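Local coordinates for xylose isomerase domain protein (Alicyclobacillus acidocaldarius subsp. acidocaldarius, PDB 3U0H) that probably works as an isomerase of the xylose isomerase-like TIM-barrel family, although its substrate and reaction are not established, at residues 35-40 with 90-95; 77-82 with 125-130; 160-165 with 174-179; 191-196 with 232-237. All coordinates share one frame; numbering follows the deposited sequence.

In the fold
Interactions 1, 2 and 4 pair helices around one eight-stranded barrel, while interaction 3 sets helix 159-169 against strand 174-179 of the barrel wall; none has a hydrogen bond between its two segments. In interaction 3 a leucine methyl meets an alanine CB and a backbone carbonyl oxygen. Interactions 1 and 4 are buried, each built round a phenylalanine, one met by a cysteine sulfur and the other by a leucine and a close backbone approach. Interaction 2, its centre about 20 Å from the centre of the chain, is partly buried and brings in a glutamine. Val-178 of 174-179 packs on Phe-234 and Leu-193, joining interactions 3 and 4, while Ala-128 and Val-174 join 2 and 3.

Interaction 1: residues 35-40 with 90-95; sequences VPFHWL and ARLCAR
Cys-93 points its sulfur at the edge of the Phe-37 ring, and this sulfur-aromatic contact is the centre of the meeting between 35-40 and 90-95. SG of Cys-93 lies 3.7 Å from CD1 of Phe-37 and 4.1 Å from CE1 of the same ring, so it sits beside one C-C bond of the rim. Seen from the ring centroid it is 74° off the normal, close to the ring plane and well away from the pi face. On Phe-37, CG is anti to the backbone N (chi1 178°), which carries the ring out from the first turn of its helix toward 90-95. Cys-93 turns its sulfur the other way about, anti to its own carbonyl carbon.

The remaining contacts are apolar and longer. CD1 of Leu-40, one turn further along the same helix, comes to 4.2 Å from SG of Cys-93, and the sulfur is thus shared by a ring edge and a methyl. CD2 of Leu-92 approaches CE1 of Phe-37 obliquely at 4.5 Å. All four side chains are buried, and no hydrogen bond crosses between the segments.

Pro-36 occupies the N-cap position of helix 37-47, which places Phe-37 right at the start of that helix. Helices 37-47 and 86-95 pack here on strand 62-67, in the helical layer of the TIM barrel: Phe-37 and Cys-93 both rest on Leu-66, while Leu-40 and Cys-93 both touch Leu-63. Helix 49-57 adjoins the contact through Phe-56, which meets Leu-40, and Asp-49, which meets Leu-92.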
loop_
_atom_site.group_PDB
_atom_site.type_symbol
_atom_site.label_atom_id
_atom_site.label_comp_id
_atom_site.label_asym_id
_atom_site.label_seq_id
_atom_site.Cartn_x
_atom_site.Cartn_y
_atom_site.Cartn_z
ATOM N N VAL A 35 -28.612 -1.340 -15.892
ATOM C CA VAL A 35 -29.379 -0.135 -15.624
ATOM C C VAL A 35 -28.370 0.924 -15.220
ATOM O O VAL A 35 -27.611 0.706 -14.305
ATOM C CB VAL A 35 -30.366 -0.337 -14.482
ATOM C CG1 VAL A 35 -31.141 0.968 -14.207
ATOM C CG2 VAL A 35 -31.334 -1.485 -14.811
ATOM N N PRO A 36 -28.350 2.081 -15.919
ATOM C CA PRO A 36 -27.515 3.180 -15.458
ATOM C C PRO A 36 -27.887 3.677 -14.024
ATOM O O PRO A 36 -29.071 3.666 -13.603
ATOM C CB PRO A 36 -27.735 4.275 -16.528
ATOM C CG PRO A 36 -28.393 3.635 -17.701
ATOM C CD PRO A 36 -28.958 2.319 -17.249
ATOM N N PHE A 37 -26.887 4.114 -13.270
ATOM C CA PHE A 37 -27.083 4.430 -11.850
ATOM C C PHE A 37 -28.074 5.608 -11.599
ATOM O O PHE A 37 -28.843 5.589 -10.601
ATOM C CB PHE A 37 -25.723 4.727 -11.150
ATOM C CG PHE A 37 -25.884 5.101 -9.673
ATOM C CD1 PHE A 37 -26.223 4.135 -8.744
ATOM C CD2 PHE A 37 -25.814 6.418 -9.260
ATOM C CE1 PHE A 37 -26.423 4.453 -7.439
ATOM C CE2 PHE A 37 -26.012 6.755 -7.927
ATOM C CZ PHE A 37 -26.305 5.768 -7.014
ATOM N N HIS A 38 -28.025 6.638 -12.455
ATOM C CA HIS A 38 -28.995 7.755 -12.393
ATOM C C HIS A 38 -30.393 7.244 -12.398
ATOM O O HIS A 38 -31.263 7.838 -11.731
ATOM C CB HIS A 38 -28.821 8.755 -13.546
ATOM C CG HIS A 38 -27.782 9.820 -13.289
ATOM N ND1 HIS A 38 -27.258 10.076 -12.036
ATOM C CD2 HIS A 38 -27.187 10.753 -14.159
ATOM C CE1 HIS A 38 -26.377 11.115 -12.122
ATOM N NE2 HIS A 38 -26.344 11.533 -13.423
ATOM N N TRP A 39 -30.661 6.131 -13.076
ATOM C CA TRP A 39 -32.029 5.647 -13.049
ATOM C C TRP A 39 -32.359 5.151 -11.683
ATOM O O TRP A 39 -33.401 5.480 -11.110
ATOM C CB TRP A 39 -32.230 4.509 -13.986
ATOM C CG TRP A 39 -32.070 4.756 -15.450
ATOM C CD1 TRP A 39 -31.101 5.561 -16.141
ATOM C CD2 TRP A 39 -32.886 4.118 -16.495
ATOM N NE1 TRP A 39 -31.267 5.454 -17.504
ATOM C CE2 TRP A 39 -32.348 4.585 -17.785
ATOM C CE3 TRP A 39 -33.956 3.250 -16.484
ATOM C CZ2 TRP A 39 -32.889 4.159 -18.983
ATOM C CZ3 TRP A 39 -34.512 2.844 -17.699
ATOM C CH2 TRP A 39 -33.988 3.280 -18.914
ATOM N N LEU A 40 -31.448 4.362 -11.129
ATOM C CA LEU A 40 -31.664 3.795 -9.813
ATOM C C LEU A 40 -31.693 4.883 -8.716
ATOM O O LEU A 40 -32.471 4.799 -7.774
ATOM C CB LEU A 40 -30.573 2.764 -9.519
ATOM C CG LEU A 40 -30.384 1.589 -10.485
ATOM C CD1 LEU A 40 -29.135 0.816 -10.120
ATOM C CD2 LEU A 40 -31.629 0.708 -10.502
ATOM N N ALA A 90 -21.875 2.431 -4.459
ATOM C CA ALA A 90 -21.471 1.060 -4.784
ATOM C C ALA A 90 -22.149 0.001 -3.890
ATOM O O ALA A 90 -22.455 -1.096 -4.381
ATOM C CB ALA A 90 -19.981 0.891 -4.792
ATOM N N ARG A 91 -22.388 0.281 -2.599
ATOM C CA ARG A 91 -22.972 -0.758 -1.746
ATOM C C ARG A 91 -24.430 -1.019 -2.182
ATOM O O ARG A 91 -24.882 -2.144 -2.185
ATOM C CB ARG A 91 -22.979 -0.353 -0.287
ATOM C CG ARG A 91 -21.640 -0.231 0.436
ATOM C CD ARG A 91 -21.784 0.366 1.851
ATOM N NE ARG A 91 -20.482 0.387 2.494
ATOM C CZ ARG A 91 -19.705 1.451 2.658
ATOM N NH1 ARG A 91 -20.095 2.681 2.334
ATOM N NH2 ARG A 91 -18.524 1.305 3.205
ATOM N N LEU A 92 -25.160 0.025 -2.547
ATOM C CA LEU A 92 -26.534 -0.115 -2.968
ATOM C C LEU A 92 -26.490 -1.017 -4.211
ATOM O O LEU A 92 -27.220 -1.963 -4.302
ATOM C CB LEU A 92 -27.185 1.236 -3.237
ATOM C CG LEU A 92 -28.542 1.153 -3.998
ATOM C CD1 LEU A 92 -29.610 0.340 -3.218
ATOM C CD2 LEU A 92 -29.087 2.542 -4.391
ATOM N N CYS A 93 -25.558 -0.792 -5.121
ATOM C CA CYS A 93 -25.575 -1.602 -6.331
ATOM C C CYS A 93 -25.151 -3.020 -6.053
ATOM O O CYS A 93 -25.692 -3.945 -6.684
ATOM C CB CYS A 93 -24.718 -0.988 -7.443
ATOM S SG CYS A 93 -25.424 0.550 -8.090
ATOM N N ALA A 94 -24.207 -3.214 -5.126
ATOM C CA ALA A 94 -23.820 -4.602 -4.704
ATOM C C ALA A 94 -25.048 -5.415 -4.240
ATOM O O ALA A 94 -25.182 -6.590 -4.571
ATOM C CB ALA A 94 -22.737 -4.590 -3.584
ATOM N N ARG A 95 -25.936 -4.759 -3.482
ATOM C CA ARG A 95 -27.132 -5.370 -2.892
ATOM C C ARG A 95 -28.121 -5.846 -3.969
ATOM O O ARG A 95 -28.919 -6.726 -3.727
ATOM C CB ARG A 95 -27.899 -4.337 -2.014
ATOM C CG ARG A 95 -27.488 -4.242 -0.546
ATOM C CD ARG A 95 -28.099 -2.999 0.129
ATOM N NE ARG A 95 -29.559 -3.014 0.047
ATOM C CZ ARG A 95 -30.354 -2.075 0.559
ATOM N NH1 ARG A 95 -31.665 -2.210 0.457
ATOM N NH2 ARG A 95 -29.840 -1.014 1.179
#

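Interaction 2: residues 77-82 with 125-130; sequences PVFLRE and RQVAVE
Phe-79 turns the edge of its ring toward Gln-126, whose OE1 lies in the ring plane 3.3 Å from CE2 of Phe-79. The ring and amide planes are 30° apart, so the carboxamide is only moderately tilted against the ring. A chi1 of 167° sends the Phe-79 ring out across the gap between the helices; Gln-126 answers with a chain extended beyond CG. CE1, at another part of the same ring's rim, is 4.4 Å from CG2 of Val-127, again near the ring plane. At the outer side, CD2 of Leu-80 comes to 4.4 Å from NE2 of Gln-126.

Helices 76-84 and 113-131 belong to the outer layer of the TIM barrel. Their short segments here run nearly parallel, with axes 16° apart and no nearer than 11.7 Å, a spacing bridged by side chains alone.

Arg-122, on the same helix as Gln-126, donates a hydrogen bond from NH1 to OE1. That bond supplies the main polar partner of the oxygen, while the aromatic C-H edge, which carries a slight positive charge, probably adds a weak electrostatic attraction.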
loop_
_atom_site.group_PDB
_atom_site.type_symbol
_atom_site.label_atom_id
_atom_site.label_comp_id
_atom_site.label_asym_id
_atom_site.label_seq_id
_atom_site.Cartn_x
_atom_site.Cartn_y
_atom_site.Cartn_z
ATOM N N PRO A 77 -11.939 19.478 -6.416
ATOM C CA PRO A 77 -12.886 19.479 -5.295
ATOM C C PRO A 77 -14.181 18.706 -5.633
ATOM O O PRO A 77 -14.730 18.065 -4.762
ATOM C CB PRO A 77 -13.187 20.964 -5.082
ATOM C CG PRO A 77 -12.115 21.713 -5.833
ATOM C CD PRO A 77 -11.810 20.834 -6.997
ATOM N N VAL A 78 -14.652 18.762 -6.872
ATOM C CA VAL A 78 -15.890 18.048 -7.233
ATOM C C VAL A 78 -15.591 16.557 -7.306
ATOM O O VAL A 78 -16.370 15.732 -6.812
ATOM C CB VAL A 78 -16.491 18.588 -8.557
ATOM C CG1 VAL A 78 -17.708 17.769 -9.011
ATOM C CG2 VAL A 78 -16.814 20.101 -8.448
ATOM N N PHE A 79 -14.444 16.212 -7.903
ATOM C CA PHE A 79 -14.030 14.835 -7.995
ATOM C C PHE A 79 -13.909 14.216 -6.602
ATOM O O PHE A 79 -14.458 13.147 -6.345
ATOM C CB PHE A 79 -12.698 14.642 -8.780
ATOM C CG PHE A 79 -12.124 13.276 -8.614
ATOM C CD1 PHE A 79 -12.745 12.203 -9.196
ATOM C CD2 PHE A 79 -11.041 13.053 -7.788
ATOM C CE1 PHE A 79 -12.281 10.922 -9.010
ATOM C CE2 PHE A 79 -10.553 11.776 -7.608
ATOM C CZ PHE A 79 -11.179 10.702 -8.240
ATOM N N LEU A 80 -13.179 14.864 -5.718
ATOM C CA LEU A 80 -13.035 14.308 -4.369
ATOM C C LEU A 80 -14.373 14.105 -3.664
ATOM O O LEU A 80 -14.567 13.116 -2.919
ATOM C CB LEU A 80 -12.101 15.132 -3.491
ATOM C CG LEU A 80 -10.620 15.067 -3.933
ATOM C CD1 LEU A 80 -9.726 16.075 -3.170
ATOM C CD2 LEU A 80 -10.031 13.639 -3.904
ATOM N N ARG A 81 -15.290 15.003 -3.905
ATOM C CA ARG A 81 -16.605 14.962 -3.303
ATOM C C ARG A 81 -17.360 13.748 -3.831
ATOM O O ARG A 81 -17.915 12.959 -3.102
ATOM C CB ARG A 81 -17.325 16.280 -3.648
ATOM C CG ARG A 81 -18.716 16.486 -3.045
ATOM C CD ARG A 81 -19.279 17.864 -3.422
ATOM N NE ARG A 81 -18.259 18.912 -3.300
ATOM C CZ ARG A 81 -18.062 19.884 -4.196
ATOM N NH1 ARG A 81 -18.816 19.977 -5.304
ATOM N NH2 ARG A 81 -17.087 20.745 -3.988
ATOM N N GLU A 82 -17.359 13.607 -5.147
ATOM C CA GLU A 82 -18.051 12.469 -5.761
ATOM C C GLU A 82 -17.385 11.133 -5.394
ATOM O O GLU A 82 -18.077 10.080 -5.278
ATOM C CB GLU A 82 -18.141 12.661 -7.267
ATOM C CG GLU A 82 -18.959 13.895 -7.669
ATOM C CD GLU A 82 -20.382 13.779 -7.165
ATOM O OE1 GLU A 82 -20.973 12.687 -7.331
ATOM O OE2 GLU A 82 -20.895 14.759 -6.551
ATOM N N ARG A 125 -7.057 4.950 -9.630
ATOM C CA ARG A 125 -6.450 4.248 -8.499
ATOM C C ARG A 125 -7.279 4.538 -7.242
ATOM O O ARG A 125 -7.628 3.622 -6.473
ATOM C CB ARG A 125 -4.998 4.715 -8.314
ATOM C CG ARG A 125 -4.288 4.136 -7.118
ATOM C CD ARG A 125 -2.965 4.908 -6.834
ATOM N NE ARG A 125 -2.199 5.026 -8.058
ATOM C CZ ARG A 125 -1.372 6.008 -8.441
ATOM N NH1 ARG A 125 -1.095 7.036 -7.680
ATOM N NH2 ARG A 125 -0.812 5.901 -9.664
ATOM N N GLN A 126 -7.536 5.822 -6.999
ATOM C CA GLN A 126 -8.379 6.239 -5.864
ATOM C C GLN A 126 -9.766 5.576 -5.953
ATOM O O GLN A 126 -10.288 5.097 -4.967
ATOM C CB GLN A 126 -8.472 7.748 -5.779
ATOM C CG GLN A 126 -7.199 8.441 -5.283
ATOM C CD GLN A 126 -7.325 9.971 -5.269
ATOM O OE1 GLN A 126 -7.783 10.582 -6.221
ATOM N NE2 GLN A 126 -6.932 10.573 -4.188
ATOM N N VAL A 127 -10.352 5.521 -7.130
ATOM C CA VAL A 127 -11.639 4.873 -7.274
ATOM C C VAL A 127 -11.519 3.392 -6.930
ATOM O O VAL A 127 -12.327 2.879 -6.147
ATOM C CB VAL A 127 -12.200 5.095 -8.661
ATOM C CG1 VAL A 127 -13.390 4.167 -8.975
ATOM C CG2 VAL A 127 -12.626 6.556 -8.801
ATOM N N ALA A 128 -10.499 2.730 -7.473
ATOM C CA ALA A 128 -10.325 1.303 -7.275
ATOM C C ALA A 128 -10.105 0.998 -5.812
ATOM O O ALA A 128 -10.629 0.045 -5.297
ATOM C CB ALA A 128 -9.122 0.825 -8.058
ATOM N N VAL A 129 -9.317 1.815 -5.144
ATOM C CA VAL A 129 -9.086 1.673 -3.720
ATOM C C VAL A 129 -10.361 1.808 -2.882
ATOM O O VAL A 129 -10.550 1.007 -1.956
ATOM C CB VAL A 129 -8.010 2.650 -3.210
ATOM C CG1 VAL A 129 -7.970 2.701 -1.667
ATOM C CG2 VAL A 129 -6.655 2.263 -3.804
ATOM N N GLU A 130 -11.271 2.720 -3.211
ATOM C CA GLU A 130 -12.509 2.847 -2.419
ATOM C C GLU A 130 -13.305 1.566 -2.575
ATOM O O GLU A 130 -14.178 1.266 -1.744
ATOM C CB GLU A 130 -13.401 4.037 -2.847
ATOM C CG GLU A 130 -12.834 5.397 -2.483
ATOM C CD GLU A 130 -12.579 5.481 -0.998
ATOM O OE1 GLU A 130 -13.490 5.110 -0.243
ATOM O OE2 GLU A 130 -11.469 5.842 -0.579
#

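Interaction 3: residues 160-165 with 174-179; sequences ADLKTF and VGALVD
Leu-162 reaches from helix 159-169 to Ala-176 on the barrel wall, and its side chain carries the whole contact from the helix side. Its CB leaves the helix toward strand 174-179. From there a chi1 of -180° sets CG and its two methyls out from the helix toward the strand. CG and CD1 stay more than 4.2 Å from 174-179; CD2 is the branch that touches, lying 3.8 Å from CB of Ala-176 and 4.0 Å from O of Gly-175, so that it rests on a methyl and on the carbonyl oxygen of the preceding residue. The side chain as a whole also packs on Leu-140 of strand 137-141 and on Leu-105, so the neighbouring barrel strand helps to enclose it.

This is the helix-on-strand layering of a TIM barrel. Helix 159-169 follows strand 137-141 and leads into strand 174-179, which makes it the helix of a right-handed beta-alpha-beta unit, and Leu-162 bears on both parallel strands. Gly-175 has backbone hydrogen bonds with Val-138 and Leu-140, whereas Ala-176 is bonded to Lys-200 and Val-202, so the backbone beneath the leucine is held by a strand on either side.

On the helix, OG1 of Thr-164 donates to O of Asp-161 at 2.7 Å, with the donor tilted 16° from the carbonyl plane. The same oxygen also accepts the backbone bond from N of Phe-165, 3.1 Å away. Next to these residues lies the third subunit: Arg-115 of that chain makes a salt bridge with Asp-161 and packs against Thr-164.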
loop_
_atom_site.group_PDB
_atom_site.type_symbol
_atom_site.label_atom_id
_atom_site.label_comp_id
_atom_site.label_asym_id
_atom_site.label_seq_id
_atom_site.Cartn_x
_atom_site.Cartn_y
_atom_site.Cartn_z
ATOM N N ALA A 160 -3.988 -4.076 -25.520
ATOM C CA ALA A 160 -2.505 -3.976 -25.261
ATOM C C ALA A 160 -2.172 -2.627 -24.618
ATOM O O ALA A 160 -1.442 -2.546 -23.647
ATOM C CB ALA A 160 -1.644 -4.198 -26.554
ATOM N N ASP A 161 -2.742 -1.563 -25.152
ATOM C CA ASP A 161 -2.584 -0.234 -24.544
ATOM C C ASP A 161 -3.117 -0.213 -23.102
ATOM O O ASP A 161 -2.448 0.281 -22.183
ATOM C CB ASP A 161 -3.346 0.842 -25.322
ATOM C CG ASP A 161 -2.743 1.168 -26.681
ATOM O OD1 ASP A 161 -1.695 0.613 -27.041
ATOM O OD2 ASP A 161 -3.397 1.965 -27.400
ATOM N N LEU A 162 -4.348 -0.699 -22.939
ATOM C CA LEU A 162 -4.963 -0.739 -21.626
ATOM C C LEU A 162 -4.098 -1.482 -20.607
ATOM O O LEU A 162 -4.020 -1.051 -19.447
ATOM C CB LEU A 162 -6.347 -1.379 -21.668
ATOM C CG LEU A 162 -7.094 -1.468 -20.307
ATOM C CD1 LEU A 162 -7.245 -0.113 -19.647
ATOM C CD2 LEU A 162 -8.489 -2.134 -20.475
ATOM N N LYS A 163 -3.480 -2.598 -21.018
ATOM C CA LYS A 163 -2.639 -3.338 -20.095
ATOM C C LYS A 163 -1.427 -2.541 -19.632
ATOM O O LYS A 163 -1.014 -2.700 -18.479
ATOM C CB LYS A 163 -2.109 -4.586 -20.720
ATOM C CG LYS A 163 -3.064 -5.741 -20.814
ATOM C CD LYS A 163 -2.342 -6.816 -21.645
ATOM C CE LYS A 163 -2.795 -8.226 -21.339
ATOM N NZ LYS A 163 -2.277 -9.210 -22.348
ATOM N N THR A 164 -0.834 -1.707 -20.485
ATOM C CA THR A 164 0.262 -0.855 -19.988
ATOM C C THR A 164 -0.329 0.181 -19.022
ATOM O O THR A 164 0.286 0.532 -18.023
ATOM C CB THR A 164 1.044 -0.166 -21.095
ATOM O OG1 THR A 164 0.166 0.789 -21.743
ATOM C CG2 THR A 164 1.549 -1.225 -22.139
ATOM N N PHE A 165 -1.560 0.599 -19.240
ATOM C CA PHE A 165 -2.150 1.678 -18.404
ATOM C C PHE A 165 -2.452 1.165 -17.000
ATOM O O PHE A 165 -2.247 1.905 -16.041
ATOM C CB PHE A 165 -3.353 2.294 -19.094
ATOM C CG PHE A 165 -3.972 3.472 -18.370
ATOM C CD1 PHE A 165 -3.205 4.553 -17.964
ATOM C CD2 PHE A 165 -5.332 3.516 -18.154
ATOM C CE1 PHE A 165 -3.773 5.623 -17.329
ATOM C CE2 PHE A 165 -5.896 4.593 -17.485
ATOM C CZ PHE A 165 -5.115 5.649 -17.081
ATOM N N VAL A 174 -8.170 -3.773 -10.997
ATOM C CA VAL A 174 -8.532 -3.061 -12.241
ATOM C C VAL A 174 -8.302 -3.931 -13.442
ATOM O O VAL A 174 -7.224 -4.484 -13.606
ATOM C CB VAL A 174 -7.810 -1.697 -12.408
ATOM C CG1 VAL A 174 -8.207 -0.966 -13.696
ATOM C CG2 VAL A 174 -8.181 -0.813 -11.222
ATOM N N GLY A 175 -9.356 -4.061 -14.270
ATOM C CA GLY A 175 -9.295 -4.886 -15.465
ATOM C C GLY A 175 -9.963 -4.241 -16.660
ATOM O O GLY A 175 -9.905 -3.039 -16.829
ATOM N N ALA A 176 -10.624 -5.055 -17.450
ATOM C CA ALA A 176 -11.174 -4.605 -18.676
ATOM C C ALA A 176 -12.698 -4.808 -18.755
ATOM O O ALA A 176 -13.263 -5.805 -18.295
ATOM C CB ALA A 176 -10.438 -5.313 -19.860
ATOM N N LEU A 177 -13.366 -3.856 -19.378
ATOM C CA LEU A 177 -14.722 -4.087 -19.921
ATOM C C LEU A 177 -14.391 -4.367 -21.372
ATOM O O LEU A 177 -13.854 -3.504 -22.029
ATOM C CB LEU A 177 -15.604 -2.811 -19.782
ATOM C CG LEU A 177 -17.142 -2.901 -19.992
ATOM C CD1 LEU A 177 -17.782 -1.516 -19.752
ATOM C CD2 LEU A 177 -17.476 -3.342 -21.425
ATOM N N VAL A 178 -14.713 -5.551 -21.861
ATOM C CA VAL A 178 -14.406 -5.930 -23.184
ATOM C C VAL A 178 -15.656 -5.857 -24.052
ATOM O O VAL A 178 -16.592 -6.639 -23.884
ATOM C CB VAL A 178 -13.878 -7.391 -23.227
ATOM C CG1 VAL A 178 -13.536 -7.749 -24.678
ATOM C CG2 VAL A 178 -12.674 -7.569 -22.315
ATOM N N ASP A 179 -15.644 -4.975 -25.043
ATOM C CA ASP A 179 -16.794 -4.785 -25.962
ATOM C C ASP A 179 -16.440 -5.370 -27.337
ATOM O O ASP A 179 -15.372 -5.072 -27.808
ATOM C CB ASP A 179 -17.018 -3.289 -26.073
ATOM C CG ASP A 179 -18.270 -2.925 -26.868
ATOM O OD1 ASP A 179 -18.500 -3.524 -27.960
ATOM O OD2 ASP A 179 -19.001 -1.990 -26.380
#

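Interaction 4: residues 191-196 with 232-237; sequences DDLAQL and VPFLRG
The ring of Phe-234 receives CD1 of Leu-193 from an oblique direction, with that methyl 3.6 Å from CD1 of Phe-234 and 3.9 Å from CE1 of the same ring. Trp-183 also meets this ring, the two planes inclined at about 50°, and Val-204 of strand 201-206 packs on Phe-234 as well. The ring swings back toward Leu-193 through a chi1 of 179°, although its CB starts out from the helix in the opposite sense. The same leucine methyl also lies 3.9 Å from O of Phe-234.

Beside this apolar pair the backbones come very close. CA of Ala-194 and CA of Gly-237 are 4.4 Å apart, and CA of Ala-194 makes a C-H...O contact of 3.4 Å to O of Gly-237, with 138° at the hydrogen. Helices 190-194 and 231-241 meet here outside the barrel strands.

Gly-237 has no side chain to hold the backbones apart. With no conventional hydrogen bond between the segments, cohesion probably comes mainly from dispersion between closely packed carbon groups, perhaps with a small electrostatic share from the C-H...O contact.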
loop_
_atom_site.group_PDB
_atom_site.type_symbol
_atom_site.label_atom_id
_atom_site.label_comp_id
_atom_site.label_asym_id
_atom_site.label_seq_id
_atom_site.Cartn_x
_atom_site.Cartn_y
_atom_site.Cartn_z
ATOM N N ASP A 191 -7.286 -15.025 -29.261
ATOM C CA ASP A 191 -6.209 -15.324 -28.302
ATOM C C ASP A 191 -5.844 -14.113 -27.421
ATOM O O ASP A 191 -5.309 -14.298 -26.340
ATOM C CB ASP A 191 -4.901 -15.882 -28.980
ATOM C CG ASP A 191 -5.111 -17.208 -29.720
ATOM O OD1 ASP A 191 -6.145 -17.877 -29.492
ATOM O OD2 ASP A 191 -4.219 -17.601 -30.516
ATOM N N ASP A 192 -6.088 -12.895 -27.886
ATOM C CA ASP A 192 -5.845 -11.733 -27.036
ATOM C C ASP A 192 -6.698 -11.776 -25.758
ATOM O O ASP A 192 -6.242 -11.428 -24.649
ATOM C CB ASP A 192 -6.101 -10.442 -27.815
ATOM C CG ASP A 192 -5.096 -10.242 -28.938
ATOM O OD1 ASP A 192 -3.873 -10.222 -28.648
ATOM O OD2 ASP A 192 -5.531 -10.104 -30.109
ATOM N N LEU A 193 -7.919 -12.291 -25.934
ATOM C CA LEU A 193 -8.897 -12.398 -24.882
ATOM C C LEU A 193 -8.715 -13.654 -24.096
ATOM O O LEU A 193 -8.872 -13.622 -22.892
ATOM C CB LEU A 193 -10.284 -12.355 -25.470
ATOM C CG LEU A 193 -10.580 -11.152 -26.342
ATOM C CD1 LEU A 193 -12.003 -11.246 -26.884
ATOM C CD2 LEU A 193 -10.390 -9.860 -25.559
ATOM N N ALA A 194 -8.385 -14.770 -24.750
ATOM C CA ALA A 194 -8.128 -16.022 -24.035
ATOM C C ALA A 194 -6.939 -15.959 -23.044
ATOM O O ALA A 194 -6.885 -16.731 -22.092
ATOM C CB ALA A 194 -7.914 -17.199 -25.004
ATOM N N GLN A 195 -5.982 -15.077 -23.276
ATOM C CA GLN A 195 -4.785 -15.091 -22.467
ATOM C C GLN A 195 -4.934 -14.167 -21.290
ATOM O O GLN A 195 -4.012 -14.026 -20.525
ATOM C CB GLN A 195 -3.601 -14.751 -23.358
ATOM C CG GLN A 195 -3.144 -16.030 -24.123
ATOM C CD GLN A 195 -2.551 -15.764 -25.509
ATOM O OE1 GLN A 195 -2.301 -14.605 -25.867
ATOM N NE2 GLN A 195 -2.358 -16.827 -26.312
ATOM N N LEU A 196 -6.077 -13.476 -21.167
ATOM C CA LEU A 196 -6.362 -12.623 -19.973
ATOM C C LEU A 196 -6.638 -13.435 -18.717
ATOM O O LEU A 196 -7.412 -14.369 -18.759
ATOM C CB LEU A 196 -7.575 -11.734 -20.176
ATOM C CG LEU A 196 -7.389 -10.544 -21.068
ATOM C CD1 LEU A 196 -8.745 -9.904 -21.225
ATOM C CD2 LEU A 196 -6.352 -9.590 -20.474
ATOM N N VAL A 232 -18.613 -15.722 -32.266
ATOM C CA VAL A 232 -18.316 -16.980 -31.610
ATOM C C VAL A 232 -16.874 -17.006 -31.051
ATOM O O VAL A 232 -16.725 -17.319 -29.912
ATOM C CB VAL A 232 -18.642 -18.200 -32.479
ATOM C CG1 VAL A 232 -18.293 -19.462 -31.707
ATOM C CG2 VAL A 232 -20.114 -18.230 -32.825
ATOM N N PRO A 233 -15.838 -16.649 -31.845
ATOM C CA PRO A 233 -14.470 -16.512 -31.306
ATOM C C PRO A 233 -14.326 -15.457 -30.233
ATOM O O PRO A 233 -13.537 -15.638 -29.315
ATOM C CB PRO A 233 -13.639 -16.090 -32.513
ATOM C CG PRO A 233 -14.387 -16.638 -33.703
ATOM C CD PRO A 233 -15.856 -16.594 -33.334
ATOM N N PHE A 234 -15.068 -14.365 -30.343
ATOM C CA PHE A 234 -15.123 -13.365 -29.255
ATOM C C PHE A 234 -15.562 -13.956 -27.923
ATOM O O PHE A 234 -14.860 -13.838 -26.928
ATOM C CB PHE A 234 -16.086 -12.237 -29.612
ATOM C CG PHE A 234 -16.222 -11.189 -28.550
ATOM C CD1 PHE A 234 -15.209 -10.297 -28.316
ATOM C CD2 PHE A 234 -17.383 -11.052 -27.853
ATOM C CE1 PHE A 234 -15.342 -9.297 -27.394
ATOM C CE2 PHE A 234 -17.540 -10.058 -26.943
ATOM C CZ PHE A 234 -16.493 -9.187 -26.689
ATOM N N LEU A 235 -16.726 -14.597 -27.917
ATOM C CA LEU A 235 -17.209 -15.241 -26.730
ATOM C C LEU A 235 -16.310 -16.404 -26.311
ATOM O O LEU A 235 -16.043 -16.601 -25.143
ATOM C CB LEU A 235 -18.617 -15.739 -26.947
ATOM C CG LEU A 235 -19.560 -14.597 -27.176
ATOM C CD1 LEU A 235 -20.911 -15.177 -27.640
ATOM C CD2 LEU A 235 -19.625 -13.804 -25.882
ATOM N N ARG A 236 -15.860 -17.196 -27.265
ATOM C CA ARG A 236 -15.133 -18.369 -26.910
ATOM C C ARG A 236 -13.899 -17.886 -26.138
ATOM O O ARG A 236 -13.575 -18.418 -25.099
ATOM C CB ARG A 236 -14.756 -19.169 -28.150
ATOM C CG ARG A 236 -14.027 -20.499 -27.862
ATOM C CD ARG A 236 -13.258 -20.981 -29.081
ATOM N NE ARG A 236 -14.147 -21.194 -30.179
ATOM C CZ ARG A 236 -13.954 -20.844 -31.462
ATOM N NH1 ARG A 236 -12.883 -20.185 -31.916
ATOM N NH2 ARG A 236 -14.897 -21.178 -32.317
ATOM N N GLY A 237 -13.242 -16.851 -26.645
ATOM C CA GLY A 237 -12.025 -16.364 -26.033
ATOM C C GLY A 237 -12.310 -15.931 -24.608
ATOM O O GLY A 237 -11.549 -16.211 -23.750
#